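Local coordinates for uncharacterized protein (Aeromonas hydrophila J-1, PDB 6R1J), which is AhlC, one component of the tripartite alpha-pore-forming toxin AHL, held here as a soluble triple mutant of its head, at residues M13-A16 with E17-Q21; N29-N32 with I33-V37; A83-D86 with L87-E91; E245-R248 with L249-A253. The protein carries 3 engineered substitutions. All coordinates share one frame; numbering follows the deposited sequence.

All four contacts are stretches of helix in an elongated, all-helical chain, and each is built on backbone bonds four residues apart. Contacts 1 and 2, on helices 5-21 and 28-70, lie about 11 Å apart between centres and touch where glutamine side-chain amides reach backbone carbonyls. Contacts 3 and 4, on helices 78-157 and 244-264, touch through phenylalanine rings, their centres about 38 and 41 Å from that of the chain. Contact 1 is buried and polar, with a sodium ion and a subunit interface; contact 4 is also buried and meets the second subunit, but is aromatic and aliphatic. Contacts 2 and 3 are partly buried; contact 3 has the most exposed residues, among them Asp86, Gln89 and Gln90.

Contact 1. Residues M13-A16 with E17-Q21; sequences MQQA and EATIQ. With NA (sodium ion), chain D.
A sodium site sits on helix 5-21 at Glu17, whose backbone N is bonded to Met13 O at 2.9 Å one turn earlier. The glutamate CG stands anti to the backbone N (chi1 -169°), and a bend at chi2 (-90°) sets the carboxylate out from the helix flank. Its two oxygens divide the work: OE2 binds the sodium ion at 2.4 Å, while OE1 accepts hydrogen bonds from two waters. Water 1 also donates to Gln14 O at 2.6 Å, tying the carboxylate to a carbonyl of the preceding turn; water 2 links OE1 to the sodium ion, and waters 2 and 3 stand a longer 3.0 Å from it. Gln21 NE2 donates to Glu17 OE2 at 2.9 Å from above the carboxylate plane and also reaches Gln34 O on helix 28-70. Elsewhere on the helix Gln15 and Thr19 lie near each other, yet their polar ends turn outward to the second subunit: the amide of Gln15 bonds Ser24 N and Ser22 O there, and Thr19 OG1 bonds Ser22 OG. Ile20 N reaches Ala16 O at 2.7 Å, continuing the helical bonding. The whole is a carboxylate-and-water sodium site on a largely buried helix, beside a polar subunit interface.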
ATOM      1  N   MET A  13     -11.512 -17.193   1.680  1.00 35.06           N
ATOM      2  CA  MET A  13     -11.775 -17.159   0.221  1.00 36.78           C
ATOM      3  C   MET A  13     -13.259 -16.875  -0.030  1.00 39.25           C
ATOM      4  O   MET A  13     -13.532 -16.043  -0.890  1.00 36.34           O
ATOM      5  CB  MET A  13     -11.362 -18.461  -0.436  1.00 37.00           C
ATOM      6  CG  MET A  13      -9.863 -18.580  -0.576  1.00 38.54           C
ATOM      7  SD  MET A  13      -9.331 -20.222  -1.106  1.00 39.17           S
ATOM      8  CE  MET A  13      -9.644 -20.123  -2.860  1.00 40.56           C
ATOM      9  N   GLN A  14     -14.173 -17.457   0.749  1.00 38.79           N
ATOM     10  CA  GLN A  14     -15.641 -17.209   0.609  1.00 38.13           C
ATOM     11  C   GLN A  14     -15.959 -15.730   0.875  1.00 38.33           C
ATOM     12  O   GLN A  14     -16.721 -15.108   0.091  1.00 35.57           O
ATOM     13  CB  GLN A  14     -16.447 -18.194   1.473  1.00 39.16           C
ATOM     14  CG  GLN A  14     -16.405 -19.623   0.941  1.00 40.80           C
ATOM     15  CD  GLN A  14     -16.776 -20.668   1.970  1.00 46.34           C
ATOM     16  OE1 GLN A  14     -16.683 -20.420   3.156  1.00 39.27           O
ATOM     17  NE2 GLN A  14     -17.115 -21.868   1.520  1.00 43.63           N
ATOM     18  N   GLN A  15     -15.359 -15.135   1.896  1.00 38.29           N
ATOM     19  CA  GLN A  15     -15.546 -13.695   2.176  1.00 41.44           C
ATOM     20  C   GLN A  15     -14.947 -12.863   1.040  1.00 38.98           C
ATOM     21  O   GLN A  15     -15.596 -11.907   0.605  1.00 43.57           O
ATOM     22  CB  GLN A  15     -14.842 -13.290   3.463  1.00 44.83           C
ATOM     23  CG  GLN A  15     -14.731 -11.782   3.656  1.00 53.06           C
ATOM     24  CD  GLN A  15     -16.063 -11.089   3.872  1.00 59.98           C
ATOM     25  OE1 GLN A  15     -16.391 -10.728   5.012  1.00 51.53           O
ATOM     26  NE2 GLN A  15     -16.841 -10.897   2.800  1.00 49.78           N
ATOM     27  N   ALA A  16     -13.732 -13.159   0.596  1.00 37.24           N
ATOM     28  CA  ALA A  16     -13.094 -12.301  -0.428  1.00 39.92           C
ATOM     29  C   ALA A  16     -13.979 -12.331  -1.688  1.00 39.57           C
ATOM     30  O   ALA A  16     -14.184 -11.258  -2.296  1.00 38.79           O
ATOM     31  CB  ALA A  16     -11.688 -12.731  -0.724  1.00 32.82           C
ATOM     32  N   GLU A  17     -14.488 -13.513  -2.022  1.00 37.83           N
ATOM     33  CA  GLU A  17     -15.326 -13.758  -3.218  1.00 37.23           C
ATOM     34  C   GLU A  17     -16.572 -12.870  -3.154  1.00 38.55           C
ATOM     35  O   GLU A  17     -16.880 -12.268  -4.182  1.00 38.28           O
ATOM     36  CB  GLU A  17     -15.658 -15.240  -3.356  1.00 38.59           C
ATOM     37  CG  GLU A  17     -16.300 -15.610  -4.698  1.00 39.72           C
ATOM     38  CD  GLU A  17     -17.812 -15.550  -4.757  1.00 45.96           C
ATOM     39  OE1 GLU A  17     -18.434 -15.397  -3.671  1.00 42.72           O
ATOM     40  OE2 GLU A  17     -18.376 -15.635  -5.902  1.00 42.42           O
ATOM     41  N   ALA A  18     -17.267 -12.780  -2.021  1.00 36.47           N
ATOM     42  CA  ALA A  18     -18.478 -11.942  -1.903  1.00 37.01           C
ATOM     43  C   ALA A  18     -18.096 -10.478  -2.165  1.00 39.79           C
ATOM     44  O   ALA A  18     -18.802  -9.752  -2.864  1.00 34.13           O
ATOM     45  CB  ALA A  18     -19.069 -12.083  -0.529  1.00 41.14           C
ATOM     46  N   THR A  19     -16.975 -10.038  -1.599  1.00 37.32           N
ATOM     47  CA  THR A  19     -16.500  -8.661  -1.796  1.00 40.94           C
ATOM     48  C   THR A  19     -16.106  -8.458  -3.273  1.00 33.76           C
ATOM     49  O   THR A  19     -16.444  -7.382  -3.826  1.00 35.88           O
ATOM     50  CB  THR A  19     -15.399  -8.334  -0.789  1.00 39.93           C
ATOM     51  OG1 THR A  19     -15.995  -8.514   0.493  1.00 40.50           O
ATOM     52  CG2 THR A  19     -14.933  -6.907  -0.913  1.00 39.20           C
ATOM     53  N   ILE A  20     -15.438  -9.433  -3.873  1.00 32.86           N
ATOM     54  CA  ILE A  20     -15.024  -9.349  -5.298  1.00 37.06           C
ATOM     55  C   ILE A  20     -16.266  -9.217  -6.184  1.00 35.98           C
ATOM     56  O   ILE A  20     -16.216  -8.418  -7.134  1.00 32.59           O
ATOM     57  CB  ILE A  20     -14.144 -10.540  -5.673  1.00 33.49           C
ATOM     58  CG1 ILE A  20     -12.758 -10.407  -5.029  1.00 33.29           C
ATOM     59  CG2 ILE A  20     -14.055 -10.654  -7.182  1.00 35.81           C
ATOM     60  CD1 ILE A  20     -11.892 -11.621  -5.153  1.00 35.65           C
ATOM     61  N   GLN A  21     -17.372  -9.877  -5.843  1.00 36.05           N
ATOM     62  CA  GLN A  21     -18.581  -9.810  -6.707  1.00 38.05           C
ATOM     63  C   GLN A  21     -19.268  -8.440  -6.588  1.00 41.85           C
ATOM     64  O   GLN A  21     -20.020  -8.129  -7.498  1.00 40.47           O
ATOM     65  CB  GLN A  21     -19.580 -10.921  -6.398  1.00 35.24           C
ATOM     66  CG  GLN A  21     -19.009 -12.313  -6.586  1.00 38.09           C
ATOM     67  CD  GLN A  21     -18.494 -12.636  -7.967  1.00 39.44           C
ATOM     68  OE1 GLN A  21     -18.675 -11.879  -8.924  1.00 38.78           O
ATOM     69  NE2 GLN A  21     -17.792 -13.759  -8.073  1.00 35.63           N
TER
HETATM   70 NA    NA D 302     -20.721 -16.154  -6.139  1.00 62.26          NA
HETATM   71  O   HOH W   1     -18.512 -16.415  -1.236  1.00 41.75           O
HETATM   72  O   HOH W   2     -21.069 -14.641  -3.627  1.00 54.87           O
HETATM   73  O   HOH W   3     -20.183 -18.998  -6.747  1.00 47.41           O

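Contact 2. Residues N29-N32 with I33-V37; sequences NAVN and IQQNV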
ATOM      1  N   ASN A  29     -10.649  -8.054 -17.642  1.00 34.19           N
ATOM      2  CA  ASN A  29      -9.788  -8.876 -16.744  1.00 32.12           C
ATOM      3  C   ASN A  29     -10.409  -8.998 -15.341  1.00 28.57           C
ATOM      4  O   ASN A  29     -10.168 -10.065 -14.734  1.00 34.36           O
ATOM      5  CB  ASN A  29      -8.339  -8.399 -16.682  1.00 31.31           C
ATOM      6  CG  ASN A  29      -7.630  -8.527 -18.014  1.00 30.95           C
ATOM      7  OD1 ASN A  29      -7.277  -9.619 -18.442  1.00 35.32           O
ATOM      8  ND2 ASN A  29      -7.409  -7.409 -18.651  1.00 32.36           N
ATOM      9  N   ALA A  30     -11.123  -7.980 -14.844  1.00 33.12           N
ATOM     10  CA  ALA A  30     -11.820  -7.990 -13.534  1.00 33.56           C
ATOM     11  C   ALA A  30     -12.999  -8.962 -13.616  1.00 38.28           C
ATOM     12  O   ALA A  30     -13.199  -9.789 -12.715  1.00 31.99           O
ATOM     13  CB  ALA A  30     -12.270  -6.614 -13.172  1.00 35.19           C
ATOM     14  N   VAL A  31     -13.748  -8.908 -14.713  1.00 34.25           N
ATOM     15  CA  VAL A  31     -14.859  -9.863 -14.944  1.00 33.78           C
ATOM     16  C   VAL A  31     -14.296 -11.284 -15.053  1.00 26.13           C
ATOM     17  O   VAL A  31     -14.952 -12.204 -14.549  1.00 32.91           O
ATOM     18  CB  VAL A  31     -15.705  -9.464 -16.169  1.00 34.91           C
ATOM     19  CG1 VAL A  31     -16.802 -10.480 -16.404  1.00 34.44           C
ATOM     20  CG2 VAL A  31     -16.313  -8.099 -15.971  1.00 35.19           C
ATOM     21  N   ASN A  32     -13.133 -11.490 -15.670  1.00 28.95           N
ATOM     22  CA  ASN A  32     -12.471 -12.809 -15.729  1.00 30.69           C
ATOM     23  C   ASN A  32     -12.280 -13.374 -14.309  1.00 35.85           C
ATOM     24  O   ASN A  32     -12.629 -14.524 -14.075  1.00 32.96           O
ATOM     25  CB  ASN A  32     -11.122 -12.739 -16.418  1.00 31.27           C
ATOM     26  CG  ASN A  32     -11.209 -12.461 -17.911  1.00 38.67           C
ATOM     27  OD1 ASN A  32     -12.303 -12.389 -18.477  1.00 32.87           O
ATOM     28  ND2 ASN A  32     -10.058 -12.238 -18.520  1.00 29.58           N
ATOM     29  N   ILE A  33     -11.792 -12.559 -13.381  1.00 35.28           N
ATOM     30  CA  ILE A  33     -11.511 -13.004 -11.976  1.00 33.00           C
ATOM     31  C   ILE A  33     -12.841 -13.260 -11.274  1.00 31.80           C
ATOM     32  O   ILE A  33     -12.928 -14.245 -10.510  1.00 31.26           O
ATOM     33  CB  ILE A  33     -10.681 -11.929 -11.239  1.00 31.26           C
ATOM     34  CG1 ILE A  33      -9.329 -11.764 -11.901  1.00 33.60           C
ATOM     35  CG2 ILE A  33     -10.547 -12.261  -9.762  1.00 37.17           C
ATOM     36  CD1 ILE A  33      -8.527 -10.569 -11.426  1.00 34.50           C
ATOM     37  N   GLN A  34     -13.811 -12.360 -11.442  1.00 33.02           N
ATOM     38  CA  GLN A  34     -15.155 -12.482 -10.801  1.00 32.72           C
ATOM     39  C   GLN A  34     -15.750 -13.839 -11.183  1.00 34.47           C
ATOM     40  O   GLN A  34     -16.308 -14.552 -10.294  1.00 36.46           O
ATOM     41  CB  GLN A  34     -16.104 -11.354 -11.218  1.00 32.72           C
ATOM     42  CG  GLN A  34     -15.777  -9.998 -10.581  1.00 37.86           C
ATOM     43  CD  GLN A  34     -16.776  -8.915 -10.912  1.00 38.46           C
ATOM     44  OE1 GLN A  34     -17.237  -8.843 -12.042  1.00 40.63           O
ATOM     45  NE2 GLN A  34     -17.135  -8.070  -9.947  1.00 35.71           N
ATOM     46  N   GLN A  35     -15.635 -14.217 -12.448  1.00 35.66           N
ATOM     47  CA  GLN A  35     -16.224 -15.499 -12.913  1.00 36.31           C
ATOM     48  C   GLN A  35     -15.421 -16.660 -12.307  1.00 37.81           C
ATOM     49  O   GLN A  35     -16.019 -17.631 -11.902  1.00 33.23           O
ATOM     50  CB  GLN A  35     -16.235 -15.546 -14.436  1.00 38.91           C
ATOM     51  CG  GLN A  35     -17.248 -14.565 -15.013  1.00 49.33           C
ATOM     52  CD  GLN A  35     -18.651 -15.031 -14.715  1.00 57.82           C
ATOM     53  OE1 GLN A  35     -18.991 -16.195 -14.956  1.00 64.62           O
ATOM     54  NE2 GLN A  35     -19.442 -14.126 -14.164  1.00 52.65           N
ATOM     55  N   ASN A  36     -14.099 -16.590 -12.384  1.00 33.72           N
ATOM     56  CA  ASN A  36     -13.165 -17.605 -11.842  1.00 37.40           C
ATOM     57  C   ASN A  36     -13.461 -17.828 -10.350  1.00 37.76           C
ATOM     58  O   ASN A  36     -13.700 -18.968  -9.975  1.00 38.99           O
ATOM     59  CB  ASN A  36     -11.727 -17.146 -12.084  1.00 34.27           C
ATOM     60  CG  ASN A  36     -10.675 -18.148 -11.684  1.00 33.06           C
ATOM     61  OD1 ASN A  36     -10.987 -19.159 -11.060  1.00 35.86           O
ATOM     62  ND2 ASN A  36      -9.446 -17.905 -12.122  1.00 32.97           N
ATOM     63  N   VAL A  37     -13.447 -16.778  -9.528  1.00 36.44           N
ATOM     64  CA  VAL A  37     -13.633 -16.954  -8.058  1.00 34.69           C
ATOM     65  C   VAL A  37     -15.036 -17.489  -7.786  1.00 38.16           C
ATOM     66  O   VAL A  37     -15.203 -18.253  -6.823  1.00 36.54           O
ATOM     67  CB  VAL A  37     -13.337 -15.692  -7.240  1.00 32.11           C
ATOM     68  CG1 VAL A  37     -11.886 -15.301  -7.426  1.00 30.84           C
ATOM     69  CG2 VAL A  37     -14.271 -14.537  -7.479  1.00 32.10           C
TER
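Gln34 follows Ala30 and Val31 on helix 28-70, and its side chain runs back toward them. CB lies 3.6 Å from Ala30 O and equally far from Val31 O. With chi1 at -73°, CG falls beside the backbone N and comes within 3.4 Å of Ala30 O, the same oxygen that takes the bond from Gln34 N at 2.9 Å. The chain then continues extended, carrying CD outward, away from the helix. At the tip OE1 lies 3.9 Å from Val31 CA and slightly farther from Val31 CG2, a van der Waals approach in which the two side chains are set at a slant. NE2 leaves this stretch altogether and donates to Ile20 O on helix 5-21 and to Phe23 O beyond it, so two acceptors fix the rotation of the amide. One residue before, Ile33 lays CG1 3.4 Å from Asn29 O and faces helices 78-157 and 163-236. Asn32 O takes Asn36 N, while the Asn36 amide reaches Ala109 O on helix 78-157. The arrangement is that of a bundle helix whose side-chain amides bond backbone carbonyls of neighbouring segments while an isoleucine packs against two other helices.

Contact 3. Residues A83-D86 with L87-E91; sequences AFVD and LVQQE
Leu87 opens the second half of this stretch of helix by bonding its N to Ala83 O at 3.0 Å. Its CB also presses close to Phe84 O. Val88 makes the main side-chain contact: its CG2 sits over one face of the Phe84 ring, 3.8 Å from the centroid and 18° off the ring normal, displaced toward the rim beside CZ. This is a CH-pi contact, made possible because the ring stands anti to its own backbone N (chi1 179°) and so leans along the helix toward the next turn. Gln89 comes next. Its chain runs alongside Val85, pointing the same way, and brings NE2 to 3.8 Å from Val85 CG1, while Gln89 N bonds Val85 O at 2.8 Å. On the exposed flank Gln90 N donates to Asp86 O, and Gln90 CG is crowded against that oxygen, 3.0 Å away. Glu91 turns to helix 28-70, where its carboxylate forms a salt bridge with Arg61. Within the bundle, helix 78-157 sets Val85, Val88 and Gln89 against helix 163-236, and Phe84 and Val88 against helix 28-70 as well. Phe84 also meets the ring of Phe251 on helix 244-264, with planes at about 80°, so this stretch faces three neighbouring helices.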
ATOM      1  N   ALA A  83       0.299 -59.294   1.112  1.00 48.04           N
ATOM      2  CA  ALA A  83      -1.164 -59.072   0.994  1.00 53.36           C
ATOM      3  C   ALA A  83      -1.577 -57.720   1.614  1.00 55.06           C
ATOM      4  O   ALA A  83      -2.493 -57.066   1.064  1.00 49.94           O
ATOM      5  CB  ALA A  83      -1.915 -60.184   1.656  1.00 55.26           C
ATOM      6  N   PHE A  84      -0.992 -57.364   2.765  1.00 52.34           N
ATOM      7  CA  PHE A  84      -1.276 -56.106   3.524  1.00 47.05           C
ATOM      8  C   PHE A  84      -0.750 -54.916   2.700  1.00 46.84           C
ATOM      9  O   PHE A  84      -1.552 -53.999   2.399  1.00 47.97           O
ATOM     10  CB  PHE A  84      -0.625 -56.128   4.921  1.00 46.42           C
ATOM     11  CG  PHE A  84      -0.865 -54.874   5.730  1.00 42.23           C
ATOM     12  CD1 PHE A  84      -2.130 -54.588   6.212  1.00 45.51           C
ATOM     13  CD2 PHE A  84       0.152 -53.959   5.944  1.00 42.78           C
ATOM     14  CE1 PHE A  84      -2.364 -53.421   6.920  1.00 47.07           C
ATOM     15  CE2 PHE A  84      -0.084 -52.785   6.646  1.00 44.74           C
ATOM     16  CZ  PHE A  84      -1.340 -52.532   7.145  1.00 43.04           C
ATOM     17  N   VAL A  85       0.545 -54.964   2.342  1.00 42.18           N
ATOM     18  CA  VAL A  85       1.233 -53.943   1.509  1.00 56.38           C
ATOM     19  C   VAL A  85       0.386 -53.728   0.254  1.00 56.19           C
ATOM     20  O   VAL A  85       0.079 -52.540  -0.056  1.00 50.93           O
ATOM     21  CB  VAL A  85       2.688 -54.329   1.198  1.00 57.55           C
ATOM     22  CG1 VAL A  85       3.299 -53.422   0.151  1.00 59.73           C
ATOM     23  CG2 VAL A  85       3.546 -54.335   2.460  1.00 62.46           C
ATOM     24  N   ASP A  86      -0.056 -54.820  -0.384  1.00 52.80           N
ATOM     25  CA  ASP A  86      -0.898 -54.745  -1.604  1.00 52.87           C
ATOM     26  C   ASP A  86      -2.188 -54.013  -1.268  1.00 52.58           C
ATOM     27  O   ASP A  86      -2.585 -53.146  -2.049  1.00 53.16           O
ATOM     28  CB  ASP A  86      -1.302 -56.108  -2.175  1.00 59.28           C
ATOM     29  CG  ASP A  86      -0.221 -56.860  -2.932  1.00 62.12           C
ATOM     30  OD1 ASP A  86       0.859 -56.275  -3.145  1.00 58.85           O
ATOM     31  OD2 ASP A  86      -0.488 -58.041  -3.315  1.00 69.67           O
ATOM     32  N   LEU A  87      -2.871 -54.406  -0.197  1.00 46.15           N
ATOM     33  CA  LEU A  87      -4.156 -53.773   0.177  1.00 48.33           C
ATOM     34  C   LEU A  87      -3.956 -52.251   0.433  1.00 46.48           C
ATOM     35  O   LEU A  87      -4.789 -51.433  -0.038  1.00 44.08           O
ATOM     36  CB  LEU A  87      -4.688 -54.481   1.417  1.00 51.86           C
ATOM     37  CG  LEU A  87      -5.956 -53.865   1.993  1.00 51.90           C
ATOM     38  CD1 LEU A  87      -7.133 -54.134   1.066  1.00 58.59           C
ATOM     39  CD2 LEU A  87      -6.214 -54.373   3.404  1.00 61.54           C
ATOM     40  N   VAL A  88      -2.905 -51.874   1.158  1.00 42.27           N
ATOM     41  CA  VAL A  88      -2.626 -50.444   1.513  1.00 45.60           C
ATOM     42  C   VAL A  88      -2.284 -49.687   0.210  1.00 44.45           C
ATOM     43  O   VAL A  88      -2.880 -48.621  -0.002  1.00 45.34           O
ATOM     44  CB  VAL A  88      -1.508 -50.308   2.567  1.00 41.65           C
ATOM     45  CG1 VAL A  88      -1.092 -48.853   2.774  1.00 43.18           C
ATOM     46  CG2 VAL A  88      -1.899 -50.930   3.907  1.00 46.88           C
ATOM     47  N   GLN A  89      -1.409 -50.241  -0.649  1.00 43.66           N
ATOM     48  CA  GLN A  89      -1.036 -49.602  -1.957  1.00 46.40           C
ATOM     49  C   GLN A  89      -2.307 -49.334  -2.779  1.00 47.40           C
ATOM     50  O   GLN A  89      -2.410 -48.237  -3.371  1.00 42.65           O
ATOM     51  CB  GLN A  89      -0.002 -50.430  -2.716  1.00 46.95           C
ATOM     52  CG  GLN A  89       1.408 -50.253  -2.172  1.00 49.76           C
ATOM     53  CD  GLN A  89       2.445 -51.096  -2.882  1.00 56.27           C
ATOM     54  OE1 GLN A  89       2.125 -51.992  -3.670  1.00 69.25           O
ATOM     55  NE2 GLN A  89       3.711 -50.845  -2.575  1.00 50.51           N
ATOM     56  N   GLN A  90      -3.283 -50.251  -2.748  1.00 49.96           N
ATOM     57  CA  GLN A  90      -4.571 -50.144  -3.487  1.00 50.78           C
ATOM     58  C   GLN A  90      -5.451 -49.063  -2.874  1.00 50.31           C
ATOM     59  O   GLN A  90      -6.282 -48.452  -3.593  1.00 44.12           O
ATOM     60  CB  GLN A  90      -5.317 -51.476  -3.442  1.00 54.77           C
ATOM     61  CG  GLN A  90      -4.620 -52.573  -4.236  1.00 65.85           C
ATOM     62  CD  GLN A  90      -5.264 -53.927  -4.036  1.00 72.69           C
ATOM     63  OE1 GLN A  90      -6.354 -54.040  -3.468  1.00 73.30           O
ATOM     64  NE2 GLN A  90      -4.581 -54.964  -4.500  1.00 72.93           N
ATOM     65  N   GLU A  91      -5.322 -48.858  -1.567  1.00 46.98           N
ATOM     66  CA  GLU A  91      -6.149 -47.864  -0.861  1.00 46.79           C
ATOM     67  C   GLU A  91      -5.497 -46.480  -0.950  1.00 39.13           C
ATOM     68  O   GLU A  91      -6.235 -45.503  -0.834  1.00 42.18           O
ATOM     69  CB  GLU A  91      -6.463 -48.362   0.549  1.00 52.08           C
ATOM     70  CG  GLU A  91      -7.548 -49.414   0.539  1.00 54.46           C
ATOM     71  CD  GLU A  91      -7.813 -50.058   1.889  1.00 59.60           C
ATOM     72  OE1 GLU A  91      -7.229 -49.603   2.898  1.00 57.85           O
ATOM     73  OE2 GLU A  91      -8.595 -51.030   1.921  1.00 51.45           O
TER

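Contact 4. Residues E245-R248 with L249-A253; sequences ELAR and LFFTA
Leu246 and Phe250 run side by side and point the same way, with Leu246 CD2 4.0 Å from Phe250 CE2, so the methyl meets the far part of the ring. Leu249 adds to this cluster from within the same stretch: its CD2 lies 4.1 Å above the plane of the Phe250 ring, displaced toward the rim, and Leu249 CD2 is also 4.2 Å from Leu246 CD2. Two leucine methyls therefore meet each other beside a single ring. Nearer the backbone, Phe250 CD2 comes within 3.3 Å of Leu246 O, the oxygen that also accepts Phe250 N. Phe251 points in a different direction and repeats the pattern with its own partner: CG lies 3.3 Å from Ala247 O, and CE2 brushes the Ala247 methyl. That ring packs among helices 28-70, 78-157 and 163-236. The remaining contact is polar. Thr252 OG1 stands beside its backbone N (chi1 -59°), which lets it donate to Arg248 O at 2.7 Å while Thr252 N reaches the same oxygen at 3.0 Å. The two donors come from opposite faces of the carbonyl plane, so Arg248 O is gripped twice, and the hydroxyl of buried Thr252 spends its proton there. Arg248 bends at chi3, and its guanidinium bonds Asn72 O and Leu70 O, while its side chain also packs on Leu163 of the second subunit. Phe250 and Leu249 meet Thr156 there. Clustered leucine and phenylalanine side chains, with a threonine hydroxyl bonded to the carbonyl four residues back, mark a largely buried bundle helix.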
ATOM      1  N   GLU A 245      11.990 -57.174  11.797  1.00 87.56           N
ATOM      2  CA  GLU A 245      12.370 -55.882  12.434  1.00 84.98           C
ATOM      3  C   GLU A 245      12.356 -54.762  11.377  1.00 74.72           C
ATOM      4  O   GLU A 245      12.204 -53.576  11.775  1.00 69.05           O
ATOM      5  CB  GLU A 245      13.735 -56.035  13.111  1.00 90.53           C
ATOM      6  CG  GLU A 245      14.081 -54.950  14.124  1.00 90.72           C
ATOM      7  CD  GLU A 245      13.463 -55.108  15.505  1.00 90.72           C
ATOM      8  OE1 GLU A 245      12.338 -55.656  15.602  1.00 82.36           O
ATOM      9  OE2 GLU A 245      14.122 -54.705  16.490  1.00 93.01           O
ATOM     10  N   LEU A 246      12.556 -55.094  10.090  1.00 71.90           N
ATOM     11  CA  LEU A 246      12.531 -54.088   8.991  1.00 63.70           C
ATOM     12  C   LEU A 246      11.084 -53.711   8.732  1.00 53.72           C
ATOM     13  O   LEU A 246      10.792 -52.521   8.644  1.00 49.61           O
ATOM     14  CB  LEU A 246      13.199 -54.598   7.713  1.00 66.56           C
ATOM     15  CG  LEU A 246      14.695 -54.308   7.633  1.00 70.74           C
ATOM     16  CD1 LEU A 246      15.265 -54.861   6.339  1.00 74.98           C
ATOM     17  CD2 LEU A 246      14.977 -52.809   7.756  1.00 66.88           C
ATOM     18  N   ALA A 247      10.214 -54.701   8.664  1.00 45.90           N
ATOM     19  CA  ALA A 247       8.783 -54.458   8.502  1.00 48.19           C
ATOM     20  C   ALA A 247       8.359 -53.518   9.643  1.00 47.19           C
ATOM     21  O   ALA A 247       7.656 -52.561   9.356  1.00 42.06           O
ATOM     22  CB  ALA A 247       8.045 -55.761   8.478  1.00 47.96           C
ATOM     23  N   ARG A 248       8.869 -53.719  10.865  1.00 43.45           N
ATOM     24  CA  ARG A 248       8.485 -52.920  12.055  1.00 43.21           C
ATOM     25  C   ARG A 248       8.994 -51.483  11.862  1.00 42.32           C
ATOM     26  O   ARG A 248       8.268 -50.539  12.201  1.00 38.83           O
ATOM     27  CB  ARG A 248       9.013 -53.614  13.316  1.00 47.93           C
ATOM     28  CG  ARG A 248       8.661 -52.944  14.635  1.00 51.95           C
ATOM     29  CD  ARG A 248       9.064 -53.811  15.839  1.00 53.09           C
ATOM     30  NE  ARG A 248       8.346 -55.069  15.708  1.00 55.13           N
ATOM     31  CZ  ARG A 248       7.081 -55.239  16.077  1.00 57.45           C
ATOM     32  NH1 ARG A 248       6.416 -54.239  16.635  1.00 52.97           N
ATOM     33  NH2 ARG A 248       6.486 -56.406  15.896  1.00 55.76           N
ATOM     34  N   LEU A 249      10.204 -51.315  11.332  1.00 40.33           N
ATOM     35  CA  LEU A 249      10.800 -49.977  11.084  1.00 39.29           C
ATOM     36  C   LEU A 249       9.927 -49.186  10.109  1.00 38.75           C
ATOM     37  O   LEU A 249       9.575 -48.042  10.454  1.00 37.91           O
ATOM     38  CB  LEU A 249      12.214 -50.115  10.533  1.00 42.99           C
ATOM     39  CG  LEU A 249      12.956 -48.800  10.293  1.00 44.47           C
ATOM     40  CD1 LEU A 249      13.515 -48.255  11.602  1.00 45.48           C
ATOM     41  CD2 LEU A 249      14.065 -49.000   9.275  1.00 47.26           C
ATOM     42  N   PHE A 250       9.556 -49.782   8.971  1.00 36.47           N
ATOM     43  CA  PHE A 250       8.785 -49.102   7.906  1.00 36.33           C
ATOM     44  C   PHE A 250       7.335 -48.924   8.347  1.00 38.97           C
ATOM     45  O   PHE A 250       6.736 -47.904   7.976  1.00 37.75           O
ATOM     46  CB  PHE A 250       9.012 -49.808   6.568  1.00 39.87           C
ATOM     47  CG  PHE A 250      10.434 -49.598   6.089  1.00 40.09           C
ATOM     48  CD1 PHE A 250      10.877 -48.321   5.770  1.00 41.84           C
ATOM     49  CD2 PHE A 250      11.326 -50.648   5.967  1.00 43.44           C
ATOM     50  CE1 PHE A 250      12.185 -48.093   5.360  1.00 48.88           C
ATOM     51  CE2 PHE A 250      12.637 -50.416   5.569  1.00 49.17           C
ATOM     52  CZ  PHE A 250      13.066 -49.141   5.274  1.00 44.52           C
ATOM     53  N   PHE A 251       6.779 -49.840   9.143  1.00 36.22           N
ATOM     54  CA  PHE A 251       5.412 -49.618   9.647  1.00 36.84           C
ATOM     55  C   PHE A 251       5.455 -48.404  10.578  1.00 30.07           C
ATOM     56  O   PHE A 251       4.519 -47.632  10.508  1.00 34.36           O
ATOM     57  CB  PHE A 251       4.808 -50.857  10.310  1.00 42.29           C
ATOM     58  CG  PHE A 251       4.384 -51.947   9.356  1.00 47.15           C
ATOM     59  CD1 PHE A 251       3.821 -51.651   8.122  1.00 43.84           C
ATOM     60  CD2 PHE A 251       4.500 -53.285   9.718  1.00 45.75           C
ATOM     61  CE1 PHE A 251       3.389 -52.663   7.280  1.00 50.36           C
ATOM     62  CE2 PHE A 251       4.069 -54.291   8.867  1.00 39.88           C
ATOM     63  CZ  PHE A 251       3.492 -53.976   7.666  1.00 49.49           C
ATOM     64  N   THR A 252       6.465 -48.297  11.434  1.00 32.58           N
ATOM     65  CA  THR A 252       6.586 -47.208  12.428  1.00 33.90           C
ATOM     66  C   THR A 252       6.729 -45.871  11.666  1.00 40.26           C
ATOM     67  O   THR A 252       6.025 -44.891  12.035  1.00 34.09           O
ATOM     68  CB  THR A 252       7.712 -47.503  13.418  1.00 36.28           C
ATOM     69  OG1 THR A 252       7.418 -48.749  14.066  1.00 35.29           O
ATOM     70  CG2 THR A 252       7.868 -46.403  14.442  1.00 35.36           C
ATOM     71  N   ALA A 253       7.584 -45.827  10.623  1.00 32.87           N
ATOM     72  CA  ALA A 253       7.773 -44.641   9.759  1.00 32.47           C
ATOM     73  C   ALA A 253       6.450 -44.313   9.091  1.00 31.40           C
ATOM     74  O   ALA A 253       6.047 -43.112   9.136  1.00 36.94           O
ATOM     75  CB  ALA A 253       8.893 -44.868   8.737  1.00 39.54           C
TER